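Local coordinates for protein cytosolic IMP-GMP specific 5'-nucleotidase (Legionella pneumophila subsp. pneumophila, PDB 4OHF) that probably hydrolyses nucleoside 5'-monophosphates such as IMP and GMP to nucleosides and phosphate, as a magnesium-binding cytosolic 5'-nucleotidase of the HAD class, at residues 78-92 and 105-117. Numbering follows the deposited sequence.
Sequences NGNILKLSRYGAIRL and QKKIYRSIYVDLG. With 5GP (guanosine-5'-monophosphate), chain E.
A single beta bridge between A89 and Y113, backed by an apolar layer around I90, joins the hairpin 80-95 to helix 102-109 and the chain that leaves it. The helix and the chain after it pack on the sheet face that carries N80, L82 and L84. Two backbone bonds make the bridge: I90 N gives to I112 O at 2.7 Å, nearly straight, and V114 N gives to G88 O at 3.1 Å with a more bent N-H (145°). I90 makes the largest single contribution. Its CG1 is anti to the carbonyl carbon (chi1 -62°), and the extended chain beyond it lays CD1 over one face of the Y109 ring, 3.8 Å from the centroid and 20° off the normal; I108 CG2 lies over the opposite face. The same CD1 meets V114 CG1 at 3.6 Å, while the CG2 branch runs against the Q105 amide. The other methyl of V114, CG2, touches L84 CD2 (3.6 Å), which also reaches L116 CD1 tip to tip. L82 CD2 packs near the Y109 hydroxyl, which hydrogen-bonds D75 on strand 73-75. In the turn S85-G88, S85 OG accepts from Y87 N, an ST turn, and also from A89 N. The turn supplies R86 and Y87 to the GMP site, completed by Y421 and by R86 of the second subunit: R86 NH1 makes a weak hydrogen bond to N7 of the guanine, 3.2 Å, and the Y87 hydroxyl bonds D424 of the second subunit. Apolar packing and two backbone bonds probably hold the turn's base in place, consistent with presenting its polar tip to nucleotide and subunit interface.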
loop_
_atom_site.group_PDB
_atom_site.type_symbol
_atom_site.label_atom_id
_atom_site.label_comp_id
_atom_site.label_asym_id
_atom_site.label_seq_id
_atom_site.Cartn_x
_atom_site.Cartn_y
_atom_site.Cartn_z
ATOM N N ASN B 78 17.540 0.222 14.014
ATOM C CA ASN B 78 18.896 0.428 14.510
ATOM C C ASN B 78 19.035 0.779 15.990
ATOM O O ASN B 78 20.092 1.256 16.416
ATOM C CB ASN B 78 19.574 1.511 13.677
ATOM C CG ASN B 78 19.335 1.328 12.201
ATOM O OD1 ASN B 78 19.541 0.242 11.667
ATOM N ND2 ASN B 78 18.893 2.389 11.529
ATOM N N GLY B 79 17.982 0.543 16.772
ATOM C CA GLY B 79 18.030 0.852 18.192
ATOM C C GLY B 79 18.404 2.299 18.486
ATOM O O GLY B 79 19.202 2.572 19.382
ATOM N N ASN B 80 17.823 3.227 17.730
ATOM C CA ASN B 80 18.098 4.653 17.914
ATOM C C ASN B 80 16.848 5.463 18.270
ATOM O O ASN B 80 15.719 5.030 18.033
ATOM C CB ASN B 80 18.726 5.247 16.644
ATOM C CG ASN B 80 20.046 4.590 16.278
ATOM O OD1 ASN B 80 20.898 4.345 17.137
ATOM N ND2 ASN B 80 20.228 4.317 14.989
ATOM N N ILE B 81 17.063 6.646 18.835
ATOM C CA ILE B 81 15.970 7.523 19.205
ATOM C C ILE B 81 16.218 8.856 18.524
ATOM O O ILE B 81 17.296 9.426 18.644
ATOM C CB ILE B 81 15.896 7.706 20.724
ATOM C CG1 ILE B 81 15.692 6.342 21.401
ATOM C CG2 ILE B 81 14.744 8.652 21.077
ATOM C CD1 ILE B 81 15.597 6.417 22.930
ATOM N N LEU B 82 15.204 9.358 17.821
ATOM C CA LEU B 82 15.338 10.598 17.065
ATOM C C LEU B 82 14.447 11.787 17.423
ATOM O O LEU B 82 13.308 11.625 17.853
ATOM C CB LEU B 82 15.125 10.280 15.585
ATOM C CG LEU B 82 15.726 8.960 15.076
ATOM C CD1 LEU B 82 15.352 8.779 13.626
ATOM C CD2 LEU B 82 17.249 8.960 15.228
ATOM N N LYS B 83 14.996 12.980 17.211
ATOM C CA LYS B 83 14.316 14.261 17.422
ATOM C C LYS B 83 14.122 14.763 15.976
ATOM O O LYS B 83 15.088 15.154 15.316
ATOM C CB LYS B 83 15.236 15.240 18.162
ATOM C CG LYS B 83 14.577 16.187 19.184
ATOM C CD LYS B 83 13.524 17.109 18.606
ATOM C CE LYS B 83 12.992 18.071 19.658
ATOM N NZ LYS B 83 14.033 19.010 20.154
ATOM N N LEU B 84 12.891 14.753 15.486
ATOM C CA LEU B 84 12.626 15.179 14.115
ATOM C C LEU B 84 12.000 16.559 13.966
ATOM O O LEU B 84 11.379 17.077 14.886
ATOM C CB LEU B 84 11.726 14.155 13.428
ATOM C CG LEU B 84 12.327 12.908 12.779
ATOM C CD1 LEU B 84 13.566 12.430 13.506
ATOM C CD2 LEU B 84 11.261 11.841 12.760
ATOM N N SER B 85 12.167 17.148 12.788
ATOM C CA SER B 85 11.599 18.455 12.480
ATOM C C SER B 85 10.246 18.125 11.912
ATOM O O SER B 85 9.957 16.956 11.667
ATOM C CB SER B 85 12.414 19.159 11.406
ATOM O OG SER B 85 12.215 18.524 10.148
ATOM N N ARG B 86 9.422 19.138 11.671
ATOM C CA ARG B 86 8.087 18.877 11.139
ATOM C C ARG B 86 8.094 18.119 9.816
ATOM O O ARG B 86 7.124 17.453 9.489
ATOM C CB ARG B 86 7.284 20.174 10.980
ATOM C CG ARG B 86 7.763 21.115 9.896
ATOM C CD ARG B 86 6.562 21.702 9.134
ATOM N NE ARG B 86 5.614 22.418 9.993
ATOM C CZ ARG B 86 4.322 22.103 10.115
ATOM N NH1 ARG B 86 3.820 21.078 9.429
ATOM N NH2 ARG B 86 3.528 22.801 10.925
ATOM N N TYR B 87 9.178 18.208 9.053
ATOM C CA TYR B 87 9.239 17.496 7.783
ATOM C C TYR B 87 10.060 16.228 7.881
ATOM O O TYR B 87 10.428 15.637 6.871
ATOM C CB TYR B 87 9.800 18.408 6.683
ATOM C CG TYR B 87 8.867 19.552 6.352
ATOM C CD1 TYR B 87 9.336 20.863 6.263
ATOM C CD2 TYR B 87 7.501 19.324 6.183
ATOM C CE1 TYR B 87 8.472 21.914 6.026
ATOM C CE2 TYR B 87 6.629 20.366 5.947
ATOM C CZ TYR B 87 7.121 21.661 5.874
ATOM O OH TYR B 87 6.242 22.698 5.691
ATOM N N GLY B 88 10.347 15.806 9.104
ATOM C CA GLY B 88 11.112 14.591 9.295
ATOM C C GLY B 88 12.617 14.748 9.224
ATOM O O GLY B 88 13.313 13.763 9.024
ATOM N N ALA B 89 13.127 15.967 9.379
ATOM C CA ALA B 89 14.570 16.176 9.350
ATOM C C ALA B 89 15.154 15.802 10.708
ATOM O O ALA B 89 14.620 16.186 11.751
ATOM C CB ALA B 89 14.891 17.623 9.023
ATOM N N ILE B 90 16.248 15.048 10.698
ATOM C CA ILE B 90 16.882 14.641 11.939
ATOM C C ILE B 90 17.649 15.799 12.562
ATOM O O ILE B 90 18.713 16.184 12.087
ATOM C CB ILE B 90 17.840 13.457 11.719
ATOM C CG1 ILE B 90 17.055 12.251 11.214
ATOM C CG2 ILE B 90 18.548 13.106 13.028
ATOM C CD1 ILE B 90 17.892 11.023 11.008
ATOM N N ARG B 91 17.083 16.354 13.626
ATOM C CA ARG B 91 17.697 17.448 14.354
ATOM C C ARG B 91 18.811 16.845 15.207
ATOM O O ARG B 91 19.928 17.365 15.265
ATOM C CB ARG B 91 16.646 18.132 15.233
ATOM C CG ARG B 91 17.213 18.989 16.354
ATOM C CD ARG B 91 18.086 20.103 15.827
ATOM N NE ARG B 91 18.672 20.875 16.916
ATOM C CZ ARG B 91 19.476 21.917 16.742
ATOM N NH1 ARG B 91 19.794 22.321 15.518
ATOM N NH2 ARG B 91 19.965 22.550 17.796
ATOM N N LEU B 92 18.496 15.750 15.887
ATOM C CA LEU B 92 19.497 15.067 16.689
ATOM C C LEU B 92 19.098 13.628 16.988
ATOM O O LEU B 92 17.920 13.283 16.976
ATOM C CB LEU B 92 19.808 15.862 17.964
ATOM C CG LEU B 92 18.728 16.291 18.940
ATOM C CD1 LEU B 92 18.259 15.084 19.703
ATOM C CD2 LEU B 92 19.302 17.323 19.903
ATOM N N GLN B 105 25.788 10.051 11.827
ATOM C CA GLN B 105 24.366 10.134 11.525
ATOM C C GLN B 105 24.178 10.012 10.021
ATOM O O GLN B 105 23.332 9.247 9.547
ATOM C CB GLN B 105 23.785 11.459 12.014
ATOM C CG GLN B 105 22.287 11.577 11.810
ATOM C CD GLN B 105 21.739 12.916 12.257
ATOM O OE1 GLN B 105 21.777 13.256 13.449
ATOM N NE2 GLN B 105 21.227 13.692 11.301
ATOM N N LYS B 106 24.980 10.765 9.273
ATOM C CA LYS B 106 24.901 10.725 7.821
ATOM C C LYS B 106 25.293 9.366 7.276
ATOM O O LYS B 106 24.845 8.974 6.203
ATOM C CB LYS B 106 25.771 11.814 7.201
ATOM C CG LYS B 106 24.999 13.107 6.957
ATOM C CD LYS B 106 23.790 12.859 6.032
ATOM C CE LYS B 106 22.870 14.076 5.947
ATOM N NZ LYS B 106 23.590 15.289 5.458
ATOM N N LYS B 107 26.118 8.643 8.020
ATOM C CA LYS B 107 26.531 7.311 7.600
ATOM C C LYS B 107 25.333 6.372 7.692
ATOM O O LYS B 107 25.037 5.635 6.747
ATOM C CB LYS B 107 27.647 6.779 8.502
ATOM C CG LYS B 107 28.862 7.689 8.617
ATOM C CD LYS B 107 29.535 7.931 7.271
ATOM C CE LYS B 107 30.781 8.783 7.441
ATOM N NZ LYS B 107 31.729 8.152 8.404
ATOM N N ILE B 108 24.642 6.423 8.831
ATOM C CA ILE B 108 23.482 5.574 9.090
ATOM C C ILE B 108 22.225 5.850 8.265
ATOM O O ILE B 108 21.624 4.920 7.722
ATOM C CB ILE B 108 23.067 5.629 10.581
ATOM C CG1 ILE B 108 24.239 5.213 11.467
ATOM C CG2 ILE B 108 21.871 4.706 10.831
ATOM C CD1 ILE B 108 23.899 5.154 12.957
ATOM N N TYR B 109 21.818 7.112 8.164
ATOM C CA TYR B 109 20.594 7.427 7.435
ATOM C C TYR B 109 20.735 7.824 5.973
ATOM O O TYR B 109 19.736 7.891 5.244
ATOM C CB TYR B 109 19.793 8.481 8.207
ATOM C CG TYR B 109 19.430 7.997 9.588
ATOM C CD1 TYR B 109 20.248 8.273 10.680
ATOM C CD2 TYR B 109 18.338 7.159 9.782
ATOM C CE1 TYR B 109 19.991 7.719 11.924
ATOM C CE2 TYR B 109 18.073 6.599 11.022
ATOM C CZ TYR B 109 18.906 6.878 12.089
ATOM O OH TYR B 109 18.676 6.294 13.313
ATOM N N ARG B 110 21.965 8.081 5.542
ATOM C CA ARG B 110 22.231 8.445 4.151
ATOM C C ARG B 110 21.203 9.473 3.668
ATOM O O ARG B 110 20.694 9.392 2.546
ATOM C CB ARG B 110 22.161 7.193 3.269
ATOM C CG ARG B 110 23.183 7.157 2.146
ATOM C CD ARG B 110 24.541 6.695 2.648
ATOM N NE ARG B 110 24.478 5.328 3.160
ATOM C CZ ARG B 110 25.541 4.618 3.534
ATOM N NH1 ARG B 110 26.760 5.145 3.456
ATOM N NH2 ARG B 110 25.384 3.377 3.981
ATOM N N SER B 111 20.900 10.428 4.542
ATOM C CA SER B 111 19.936 11.490 4.271
ATOM C C SER B 111 19.711 12.225 5.586
ATOM O O SER B 111 20.220 11.808 6.631
ATOM C CB SER B 111 18.608 10.903 3.775
ATOM O OG SER B 111 17.674 11.927 3.475
ATOM N N ILE B 112 18.971 13.325 5.534
ATOM C CA ILE B 112 18.679 14.078 6.744
ATOM C C ILE B 112 17.212 13.817 7.098
ATOM O O ILE B 112 16.797 13.986 8.247
ATOM C CB ILE B 112 18.912 15.600 6.542
ATOM C CG1 ILE B 112 18.831 16.332 7.889
ATOM C CG2 ILE B 112 17.875 16.169 5.576
ATOM C CD1 ILE B 112 19.944 15.976 8.861
ATOM N N TYR B 113 16.444 13.384 6.097
ATOM C CA TYR B 113 15.022 13.099 6.273
ATOM C C TYR B 113 14.756 11.601 6.444
ATOM O O TYR B 113 15.448 10.772 5.861
ATOM C CB TYR B 113 14.214 13.608 5.071
ATOM C CG TYR B 113 14.433 15.065 4.706
ATOM C CD1 TYR B 113 15.175 15.414 3.580
ATOM C CD2 TYR B 113 13.874 16.096 5.470
ATOM C CE1 TYR B 113 15.356 16.748 3.218
ATOM C CE2 TYR B 113 14.050 17.433 5.117
ATOM C CZ TYR B 113 14.793 17.750 3.988
ATOM O OH TYR B 113 14.967 19.066 3.623
ATOM N N VAL B 114 13.741 11.266 7.238
ATOM C CA VAL B 114 13.370 9.873 7.484
ATOM C C VAL B 114 11.917 9.695 7.079
ATOM O O VAL B 114 11.114 10.620 7.211
ATOM C CB VAL B 114 13.526 9.484 8.984
ATOM C CG1 VAL B 114 14.958 9.708 9.436
ATOM C CG2 VAL B 114 12.581 10.299 9.839
ATOM N N ASP B 115 11.574 8.513 6.587
ATOM C CA ASP B 115 10.206 8.255 6.160
ATOM C C ASP B 115 9.423 7.594 7.280
ATOM O O ASP B 115 9.607 6.404 7.541
ATOM C CB ASP B 115 10.201 7.339 4.939
ATOM C CG ASP B 115 8.881 7.363 4.196
ATOM O OD1 ASP B 115 7.820 7.484 4.844
ATOM O OD2 ASP B 115 8.908 7.248 2.954
ATOM N N LEU B 116 8.552 8.359 7.937
ATOM C CA LEU B 116 7.752 7.825 9.040
ATOM C C LEU B 116 6.805 6.766 8.513
ATOM O O LEU B 116 6.301 5.941 9.266
ATOM C CB LEU B 116 6.949 8.933 9.742
ATOM C CG LEU B 116 7.682 10.028 10.546
ATOM C CD1 LEU B 116 8.562 9.401 11.609
ATOM C CD2 LEU B 116 8.523 10.885 9.604
ATOM N N GLY B 117 6.568 6.801 7.204
ATOM C CA GLY B 117 5.697 5.820 6.580
ATOM C C GLY B 117 6.278 4.428 6.767
ATOM O O GLY B 117 5.543 3.450 6.916
HETATM P P 5GP E . 1.509 13.739 1.607
HETATM O O1P 5GP E . 0.209 13.062 1.322
HETATM O O2P 5GP E . 1.320 15.200 1.944
HETATM O O3P 5GP E . 2.502 13.602 0.458
HETATM O "O5'" 5GP E . 2.231 12.999 2.839
HETATM C "C5'" 5GP E . 1.610 12.905 4.123
HETATM C "C4'" 5GP E . 2.537 13.414 5.224
HETATM O "O4'" 5GP E . 3.041 14.747 5.087
HETATM C "C3'" 5GP E . 1.969 13.393 6.659
HETATM O "O3'" 5GP E . 1.598 12.062 7.140
HETATM C "C2'" 5GP E . 3.118 14.036 7.407
HETATM O "O2'" 5GP E . 4.028 12.990 7.915
HETATM C "C1'" 5GP E . 3.753 14.987 6.349
HETATM N N9 5GP E . 3.647 16.467 6.724
HETATM C C8 5GP E . 4.461 17.190 7.516
HETATM N N7 5GP E . 4.042 18.483 7.611
HETATM C C5 5GP E . 2.921 18.571 6.843
HETATM C C6 5GP E . 2.013 19.610 6.509
HETATM O O6 5GP E . 2.187 20.761 6.979
HETATM N N1 5GP E . 0.944 19.340 5.669
HETATM C C2 5GP E . 0.736 18.105 5.151
HETATM N N2 5GP E . -0.317 17.871 4.330
HETATM N N3 5GP E . 1.605 17.066 5.459
HETATM C C4 5GP E . 2.683 17.294 6.288
#